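Local coordinates for methyl-accepting chemotaxis protein (PDB 6CEQ) that probably senses oxygen as a chemotaxis receptor through two heme-binding PAS domains, the second of which is the fragment described, at residues Q63-I66 with I67-E71; M93-T96 with K97-I101. All blocks are in the same frame, centred on the assembly; numbering follows the deposited sequence.

Interaction 1 of 2, residues Q63-I66 with I67-E71. With HEM (protoporphyrin IX containing Fe), chain D.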
ATOM      1  N   GLN A  63     -11.089   4.079  -0.883  1.00 21.46           N
ATOM      2  CA  GLN A  63     -10.214   3.185  -0.135  1.00 17.51           C
ATOM      3  C   GLN A  63     -10.609   3.112   1.335  1.00 20.47           C
ATOM      4  O   GLN A  63     -10.453   2.060   1.964  1.00 21.55           O
ATOM      5  CB  GLN A  63      -8.757   3.633  -0.272  1.00 18.69           C
ATOM      6  CG  GLN A  63      -8.114   3.251  -1.582  1.00 20.79           C
ATOM      7  CD  GLN A  63      -8.310   4.284  -2.676  1.00 23.92           C
ATOM      8  OE1 GLN A  63      -9.093   5.228  -2.531  1.00 23.90           O
ATOM      9  NE2 GLN A  63      -7.560   4.136  -3.762  1.00 27.80           N
ATOM     10  N   ARG A  64     -11.123   4.207   1.903  1.00 18.66           N
ATOM     11  CA  ARG A  64     -11.592   4.169   3.286  1.00 20.45           C
ATOM     12  C   ARG A  64     -12.717   3.162   3.463  1.00 23.53           C
ATOM     13  O   ARG A  64     -12.768   2.446   4.470  1.00 22.83           O
ATOM     14  CB  ARG A  64     -12.059   5.560   3.720  1.00 25.59           C
ATOM     15  CG  ARG A  64     -10.928   6.495   4.066  1.00 30.32           C
ATOM     16  CD  ARG A  64     -10.461   6.176   5.450  1.00 34.67           C
ATOM     17  NE  ARG A  64      -9.277   6.930   5.840  1.00 39.64           N
ATOM     18  CZ  ARG A  64      -8.815   6.960   7.082  1.00 43.87           C
ATOM     19  NH1 ARG A  64      -9.448   6.289   8.038  1.00 36.43           N
ATOM     20  NH2 ARG A  64      -7.738   7.671   7.374  1.00 46.85           N
ATOM     21  N   SER A  65     -13.636   3.100   2.502  1.00 21.72           N
ATOM     22  CA  SER A  65     -14.716   2.126   2.588  1.00 23.76           C
ATOM     23  C   SER A  65     -14.176   0.702   2.484  1.00 25.87           C
ATOM     24  O   SER A  65     -14.689  -0.214   3.145  1.00 25.64           O
ATOM     25  CB  SER A  65     -15.751   2.417   1.499  1.00 18.18           C
ATOM     26  OG  SER A  65     -16.658   1.343   1.335  1.00 29.71           O
ATOM     27  N   ILE A  66     -13.107   0.512   1.709  1.00 19.96           N
ATOM     28  CA  ILE A  66     -12.525  -0.821   1.580  1.00 18.83           C
ATOM     29  C   ILE A  66     -11.873  -1.244   2.895  1.00 15.43           C
ATOM     30  O   ILE A  66     -12.114  -2.353   3.385  1.00 23.62           O
ATOM     31  CB  ILE A  66     -11.522  -0.866   0.410  1.00 21.53           C
ATOM     32  CG1 ILE A  66     -12.226  -0.659  -0.934  1.00 20.44           C
ATOM     33  CG2 ILE A  66     -10.751  -2.186   0.412  1.00 20.95           C
ATOM     34  CD1 ILE A  66     -11.273  -0.420  -2.088  1.00 23.15           C
ATOM     35  N   ILE A  67     -11.109  -0.350   3.533  1.00 21.12           N
ATOM     36  CA  ILE A  67     -10.356  -0.778   4.712  1.00 25.12           C
ATOM     37  C   ILE A  67     -11.168  -0.639   5.988  1.00 27.45           C
ATOM     38  O   ILE A  67     -10.717  -1.098   7.050  1.00 21.61           O
ATOM     39  CB  ILE A  67      -9.027  -0.008   4.863  1.00 27.38           C
ATOM     40  CG1 ILE A  67      -9.271   1.437   5.317  1.00 23.41           C
ATOM     41  CG2 ILE A  67      -8.240  -0.055   3.563  1.00 22.10           C
ATOM     42  CD1 ILE A  67      -8.058   2.081   5.979  1.00 24.56           C
ATOM     43  N   SER A  68     -12.337  -0.002   5.920  1.00 26.64           N
ATOM     44  CA  SER A  68     -13.264   0.097   7.045  1.00 32.72           C
ATOM     45  C   SER A  68     -14.190  -1.108   7.154  1.00 27.73           C
ATOM     46  O   SER A  68     -14.881  -1.246   8.169  1.00 31.51           O
ATOM     47  CB  SER A  68     -14.102   1.376   6.950  1.00 26.90           C
ATOM     48  OG  SER A  68     -13.253   2.510   6.970  1.00 39.96           O
ATOM     49  N   ASN A  69     -14.273  -1.943   6.114  1.00 24.37           N
ATOM     50  CA  ASN A  69     -15.203  -3.074   6.063  1.00 26.18           C
ATOM     51  C   ASN A  69     -14.423  -4.368   5.889  1.00 22.93           C
ATOM     52  O   ASN A  69     -14.433  -4.976   4.802  1.00 25.15           O
ATOM     53  CB  ASN A  69     -16.224  -2.866   4.947  1.00 26.14           C
ATOM     54  CG  ASN A  69     -17.190  -1.725   5.245  1.00 40.10           C
ATOM     55  OD1 ASN A  69     -18.269  -1.948   5.795  1.00 45.70           O
ATOM     56  ND2 ASN A  69     -16.805  -0.499   4.887  1.00 28.05           N
ATOM     57  N   PRO A  70     -13.801  -4.878   6.955  1.00 25.92           N
ATOM     58  CA  PRO A  70     -12.981  -6.090   6.829  1.00 27.22           C
ATOM     59  C   PRO A  70     -13.767  -7.317   6.441  1.00 25.83           C
ATOM     60  O   PRO A  70     -13.165  -8.292   5.974  1.00 27.12           O
ATOM     61  CB  PRO A  70     -12.377  -6.256   8.230  1.00 28.27           C
ATOM     62  CG  PRO A  70     -13.281  -5.463   9.134  1.00 29.75           C
ATOM     63  CD  PRO A  70     -13.752  -4.312   8.316  1.00 25.18           C
ATOM     64  N   GLU A  71     -15.093  -7.292   6.597  1.00 26.72           N
ATOM     65  CA  GLU A  71     -15.903  -8.436   6.199  1.00 27.96           C
ATOM     66  C   GLU A  71     -15.817  -8.650   4.693  1.00 27.53           C
ATOM     67  O   GLU A  71     -15.873  -9.790   4.214  1.00 32.68           O
ATOM     68  CB  GLU A  71     -17.353  -8.240   6.644  1.00 34.82           C
TER
HETATM   69  CHA HEM D 401      -4.990   2.003  -4.804  1.00 15.68           C
HETATM   70  CHB HEM D 401      -5.203   1.025  -0.065  1.00 18.23           C
HETATM   71  CHC HEM D 401      -0.715   2.916   0.328  1.00 17.78           C
HETATM   72  CHD HEM D 401      -1.605   5.333  -3.777  1.00 20.13           C
HETATM   73  C1A HEM D 401      -5.344   1.458  -3.590  1.00 21.77           C
HETATM   74  C2A HEM D 401      -6.332   0.470  -3.407  1.00 19.70           C
HETATM   75  C3A HEM D 401      -6.400   0.188  -2.078  1.00 21.09           C
HETATM   76  C4A HEM D 401      -5.458   1.005  -1.422  1.00 20.82           C
HETATM   77  CMA HEM D 401      -7.320  -0.812  -1.427  1.00 21.72           C
HETATM   78  CAA HEM D 401      -7.164  -0.164  -4.492  1.00 17.89           C
HETATM   79  CBA HEM D 401      -8.265   0.806  -4.922  1.00 21.96           C
HETATM   80  CGA HEM D 401      -8.992   0.243  -6.116  1.00 31.32           C
HETATM   81  O1A HEM D 401      -8.385  -0.489  -6.929  1.00 26.50           O
HETATM   82  O2A HEM D 401     -10.201   0.507  -6.293  1.00 24.62           O
HETATM   83  C1B HEM D 401      -3.941   1.400   0.419  1.00 17.83           C
HETATM   84  C2B HEM D 401      -3.484   1.053   1.718  1.00 19.17           C
HETATM   85  C3B HEM D 401      -2.229   1.569   1.855  1.00 23.30           C
HETATM   86  C4B HEM D 401      -1.923   2.255   0.577  1.00 19.54           C
HETATM   87  CMB HEM D 401      -4.243   0.263   2.752  1.00 23.06           C
HETATM   88  CAB HEM D 401      -1.352   1.467   3.036  1.00 25.29           C
HETATM   89  CBB HEM D 401      -1.235   0.308   3.678  1.00 22.05           C
HETATM   90  C1C HEM D 401      -0.551   3.776  -0.753  1.00 21.93           C
HETATM   91  C2C HEM D 401       0.562   4.592  -1.007  1.00 20.91           C
HETATM   92  C3C HEM D 401       0.308   5.284  -2.183  1.00 20.50           C
HETATM   93  C4C HEM D 401      -0.976   4.879  -2.642  1.00 19.52           C
HETATM   94  CMC HEM D 401       1.805   4.695  -0.161  1.00 17.27           C
HETATM   95  CAC HEM D 401       1.203   6.256  -2.835  1.00 20.99           C
HETATM   96  CBC HEM D 401       2.512   6.028  -2.884  1.00 33.42           C
HETATM   97  C1D HEM D 401      -2.567   4.548  -4.417  1.00 16.61           C
HETATM   98  C2D HEM D 401      -2.941   4.754  -5.821  1.00 21.53           C
HETATM   99  C3D HEM D 401      -3.878   3.831  -6.105  1.00 19.07           C
HETATM  100  C4D HEM D 401      -4.080   3.054  -4.876  1.00 16.88           C
HETATM  101  CMD HEM D 401      -2.385   5.796  -6.759  1.00 19.79           C
HETATM  102  CAD HEM D 401      -4.580   3.634  -7.422  1.00 22.40           C
HETATM  103  CBD HEM D 401      -5.337   4.909  -7.794  1.00 31.11           C
HETATM  104  CGD HEM D 401      -6.309   5.257  -6.697  1.00 35.39           C
HETATM  105  O1D HEM D 401      -6.152   6.304  -6.031  1.00 27.03           O
HETATM  106  O2D HEM D 401      -7.273   4.499  -6.451  1.00 52.07           O
HETATM  107  NA  HEM D 401      -4.821   1.773  -2.360  1.00 14.51           N
HETATM  108  NB  HEM D 401      -2.995   2.104  -0.219  1.00 18.46           N
HETATM  109  NC  HEM D 401      -1.467   3.965  -1.749  1.00 16.69           N
HETATM  110  ND  HEM D 401      -3.276   3.528  -3.910  1.00 19.67           N
HETATM  111 FE   HEM D 401      -3.178   2.856  -2.174  1.00 19.08          FE
HETATM  112  O   HOH W   1     -11.183   3.954   8.200  1.00 40.55           O
HETATM  113  O   HOH W   2     -13.704  -4.041   2.264  1.00 25.37           O
HETATM  114  O   HOH W   3      -1.589   0.969  -2.829  1.00 18.86           O
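Ser-68 folds its hydroxyl back onto the helix: OG lies beside its own backbone N (chi1 -60°) and gives a short bond, 2.5 Å, to Arg-64 O. Ser-68 N also donates to Arg-64 O, at 2.9 Å, and the two donors come from opposite faces of the carbonyl plane. One residue earlier, Ile-67 N donates to Gln-63 O at 2.9 Å. One residue on, the side-chain amide of Asn-69 turns back to the helix, ND2 reaching Ser-65 O at 2.8 Å, in the carbonyl plane, on a lone pair and nearly straight (160°).

Water extends the pattern, one molecule joining Arg-64 NH1 to Ser-68 OG and a second Ile-66 O to Asn-69 O. Arg-64 is itself fixed by a salt bridge to Asp-54 and a hydrogen bond to Glu-15 O. At the heme end, Gln-63 CG lies 3.5 Å from heme C3A, and the bend at chi2 (88°) turns the amide toward the propionate, where NE2 makes a weak hydrogen bond to O2D at 2.7 Å; His-62 and Ser-77 are also hydrogen-bonded to the heme.

Side-chain donors thus serve the carbonyls of Arg-64 and Ser-65 as the chain leaves helix 60-68, while Gln-63 places an amide N-H on a heme propionate.

Interaction 2 of 2, residues M93-T96 with K97-I101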
ATOM      1  N   MET A  93      -5.698  -7.508   8.789  1.00 17.69           N
ATOM      2  CA  MET A  93      -4.826  -7.911   9.882  1.00 21.25           C
ATOM      3  C   MET A  93      -5.644  -7.991  11.158  1.00 21.38           C
ATOM      4  O   MET A  93      -6.512  -7.153  11.399  1.00 20.83           O
ATOM      5  CB  MET A  93      -3.681  -6.923  10.081  1.00 21.35           C
ATOM      6  CG  MET A  93      -2.766  -6.790   8.908  1.00 30.18           C
ATOM      7  SD  MET A  93      -1.340  -5.799   9.373  1.00 28.76           S
ATOM      8  CE  MET A  93      -2.138  -4.350  10.071  1.00 33.41           C
ATOM      9  N   ARG A  94      -5.375  -9.005  11.974  1.00 17.24           N
ATOM     10  CA  ARG A  94      -6.118  -9.169  13.216  1.00 23.08           C
ATOM     11  C   ARG A  94      -5.171  -9.378  14.388  1.00 24.12           C
ATOM     12  O   ARG A  94      -4.056  -9.875  14.221  1.00 25.79           O
ATOM     13  CB  ARG A  94      -7.098 -10.338  13.107  1.00 27.61           C
ATOM     14  CG  ARG A  94      -8.065 -10.152  11.960  1.00 27.60           C
ATOM     15  CD  ARG A  94      -9.075 -11.252  11.875  1.00 34.24           C
ATOM     16  NE  ARG A  94     -10.064 -10.953  10.845  1.00 36.79           N
ATOM     17  CZ  ARG A  94     -11.134 -10.187  11.029  1.00 32.65           C
ATOM     18  NH1 ARG A  94     -11.374  -9.634  12.214  1.00 34.48           N
ATOM     19  NH2 ARG A  94     -11.967  -9.974  10.022  1.00 40.99           N
ATOM     20  N   ASP A  95      -5.619  -8.988  15.584  1.00 22.91           N
ATOM     21  CA  ASP A  95      -4.810  -9.236  16.769  1.00 26.02           C
ATOM     22  C   ASP A  95      -5.022 -10.670  17.252  1.00 27.99           C
ATOM     23  O   ASP A  95      -5.753 -11.455  16.643  1.00 28.07           O
ATOM     24  CB  ASP A  95      -5.105  -8.207  17.864  1.00 25.63           C
ATOM     25  CG  ASP A  95      -6.529  -8.282  18.413  1.00 38.61           C
ATOM     26  OD1 ASP A  95      -7.245  -9.281  18.190  1.00 34.41           O
ATOM     27  OD2 ASP A  95      -6.924  -7.318  19.102  1.00 34.38           O
ATOM     28  N   THR A  96      -4.374 -11.021  18.369  1.00 24.84           N
ATOM     29  CA  THR A  96      -4.424 -12.397  18.851  1.00 23.86           C
ATOM     30  C   THR A  96      -5.806 -12.805  19.330  1.00 27.25           C
ATOM     31  O   THR A  96      -6.074 -14.003  19.451  1.00 35.36           O
ATOM     32  CB  THR A  96      -3.432 -12.604  19.997  1.00 26.17           C
ATOM     33  OG1 THR A  96      -3.714 -11.661  21.034  1.00 28.01           O
ATOM     34  CG2 THR A  96      -2.010 -12.410  19.507  1.00 28.97           C
ATOM     35  N   LYS A  97      -6.680 -11.845  19.614  1.00 30.38           N
ATOM     36  CA  LYS A  97      -8.058 -12.121  19.989  1.00 34.52           C
ATOM     37  C   LYS A  97      -9.026 -11.967  18.822  1.00 41.11           C
ATOM     38  O   LYS A  97     -10.238 -11.894  19.039  1.00 36.29           O
ATOM     39  CB  LYS A  97      -8.458 -11.227  21.162  1.00 37.26           C
ATOM     40  CG  LYS A  97      -7.669 -11.551  22.427  1.00 42.53           C
ATOM     41  CD  LYS A  97      -8.167 -10.797  23.641  1.00 52.55           C
ATOM     42  CE  LYS A  97      -7.737  -9.337  23.583  1.00 59.64           C
ATOM     43  NZ  LYS A  97      -7.841  -8.669  24.910  1.00 55.24           N
ATOM     44  N   GLY A  98      -8.514 -11.900  17.591  1.00 27.87           N
ATOM     45  CA  GLY A  98      -9.346 -11.905  16.405  1.00 34.83           C
ATOM     46  C   GLY A  98      -9.880 -10.561  15.962  1.00 25.40           C
ATOM     47  O   GLY A  98     -10.583 -10.502  14.943  1.00 35.67           O
ATOM     48  N   GLU A  99      -9.556  -9.481  16.663  1.00 27.66           N
ATOM     49  CA  GLU A  99     -10.081  -8.168  16.315  1.00 28.94           C
ATOM     50  C   GLU A  99      -9.296  -7.553  15.161  1.00 32.98           C
ATOM     51  O   GLU A  99      -8.068  -7.668  15.097  1.00 26.31           O
ATOM     52  CB  GLU A  99     -10.027  -7.237  17.525  1.00 26.88           C
ATOM     53  CG  GLU A  99     -11.095  -7.500  18.586  1.00 48.19           C
ATOM     54  CD  GLU A  99     -12.502  -7.194  18.098  1.00 75.88           C
ATOM     55  OE1 GLU A  99     -13.209  -8.138  17.680  1.00 69.16           O
ATOM     56  OE2 GLU A  99     -12.905  -6.010  18.135  1.00 83.50           O
ATOM     57  N   TYR A 100     -10.018  -6.884  14.258  1.00 26.56           N
ATOM     58  CA  TYR A 100      -9.414  -6.235  13.096  1.00 26.37           C
ATOM     59  C   TYR A 100      -8.528  -5.070  13.526  1.00 26.02           C
ATOM     60  O   TYR A 100      -8.966  -4.189  14.276  1.00 28.64           O
ATOM     61  CB  TYR A 100     -10.514  -5.750  12.153  1.00 26.21           C
ATOM     62  CG  TYR A 100     -10.061  -4.978  10.927  1.00 24.05           C
ATOM     63  CD1 TYR A 100     -10.567  -3.714  10.658  1.00 23.05           C
ATOM     64  CD2 TYR A 100      -9.151  -5.525  10.025  1.00 22.30           C
ATOM     65  CE1 TYR A 100     -10.180  -3.004   9.529  1.00 25.93           C
ATOM     66  CE2 TYR A 100      -8.756  -4.822   8.892  1.00 20.17           C
ATOM     67  CZ  TYR A 100      -9.273  -3.566   8.649  1.00 20.25           C
ATOM     68  OH  TYR A 100      -8.882  -2.866   7.528  1.00 21.51           O
ATOM     69  N   ILE A 101      -7.294  -5.046  13.008  1.00 21.64           N
ATOM     70  CA  ILE A 101      -6.268  -4.062  13.354  1.00 24.00           C
ATOM     71  C   ILE A 101      -6.135  -3.024  12.249  1.00 26.93           C
ATOM     72  O   ILE A 101      -5.807  -1.859  12.502  1.00 36.94           O
ATOM     73  CB  ILE A 101      -4.902  -4.744  13.581  1.00 27.76           C
ATOM     74  CG1 ILE A 101      -4.899  -5.601  14.838  1.00 40.48           C
ATOM     75  CG2 ILE A 101      -3.773  -3.723  13.660  1.00 47.84           C
ATOM     76  CD1 ILE A 101      -3.567  -6.303  15.032  1.00 29.09           C
TER
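A beta hairpin joins strands 84-94 and 100-109 of the antiparallel PAS sheet, and its tip is a type I turn from Asp-95 to Gly-98 followed by a G1 beta bulge. Two backbone bonds define it: Gly-98 N donates to Asp-95 O at 3.0 Å, and Asp-95 N to Glu-99 O at 2.8 Å. Gly-98 adopts a positive phi of 86°, a conformation that favours glycine and is usual at this bulge position.

The carboxylate of Asp-95 accepts from N-H groups of the turn. Its CG stands between the backbone N and carbonyl carbon, which carries OD1 across the loop to Glu-99 N, 2.8 Å away; that N-H arrives from above the carboxylate plane. OD1 accepts a second, weak bond from Lys-97 N.

Where one strand ends and the next begins, Arg-94 and Tyr-100 form a non-hydrogen-bonded pair with their side chains on the same face of the sheet. Beyond them Ile-101 N donates to Met-93 O in an almost straight bond (170°). The tyrosine ring reaches toward helix 60-68, its OH hydrogen-bonded to Ile-67 O. On the other face of the hairpin from Arg-94 and Tyr-100, Ile-101 lays CD1 over the backbone at Asp-95 N, 3.4 Å away, and its CG2 meets Met-93 CE, the two side chains crossing at about a right angle.

The Arg-94 chain, extended from CG to NE, stands out from the strand, and its guanidinium edge gives NH1 to Gly-98 O at 3.0 Å, with the oxygen tilted 20° from the guanidinium plane.

Both contacts illustrate one principle, the use of side chains to complete hydrogen bonding where regular backbone structure stops, yet they apply it in different settings. Interaction 1 is partly buried, lies on helix 60-68 and contributes to the heme pocket; there side-chain donors and waters serve carbonyl oxygens. Interaction 2 is a surface contact at the hairpin tip, where a carboxylate collects backbone N-H groups and an arginine reaches a turn carbonyl. Their centres are about 15 Å apart, yet the two touch. Pro-70 CG packs 3.6 Å from Tyr-100 CD1, and its ring also lies against Arg-94; together with the tyrosine hydroxyl this ties helix to sheet.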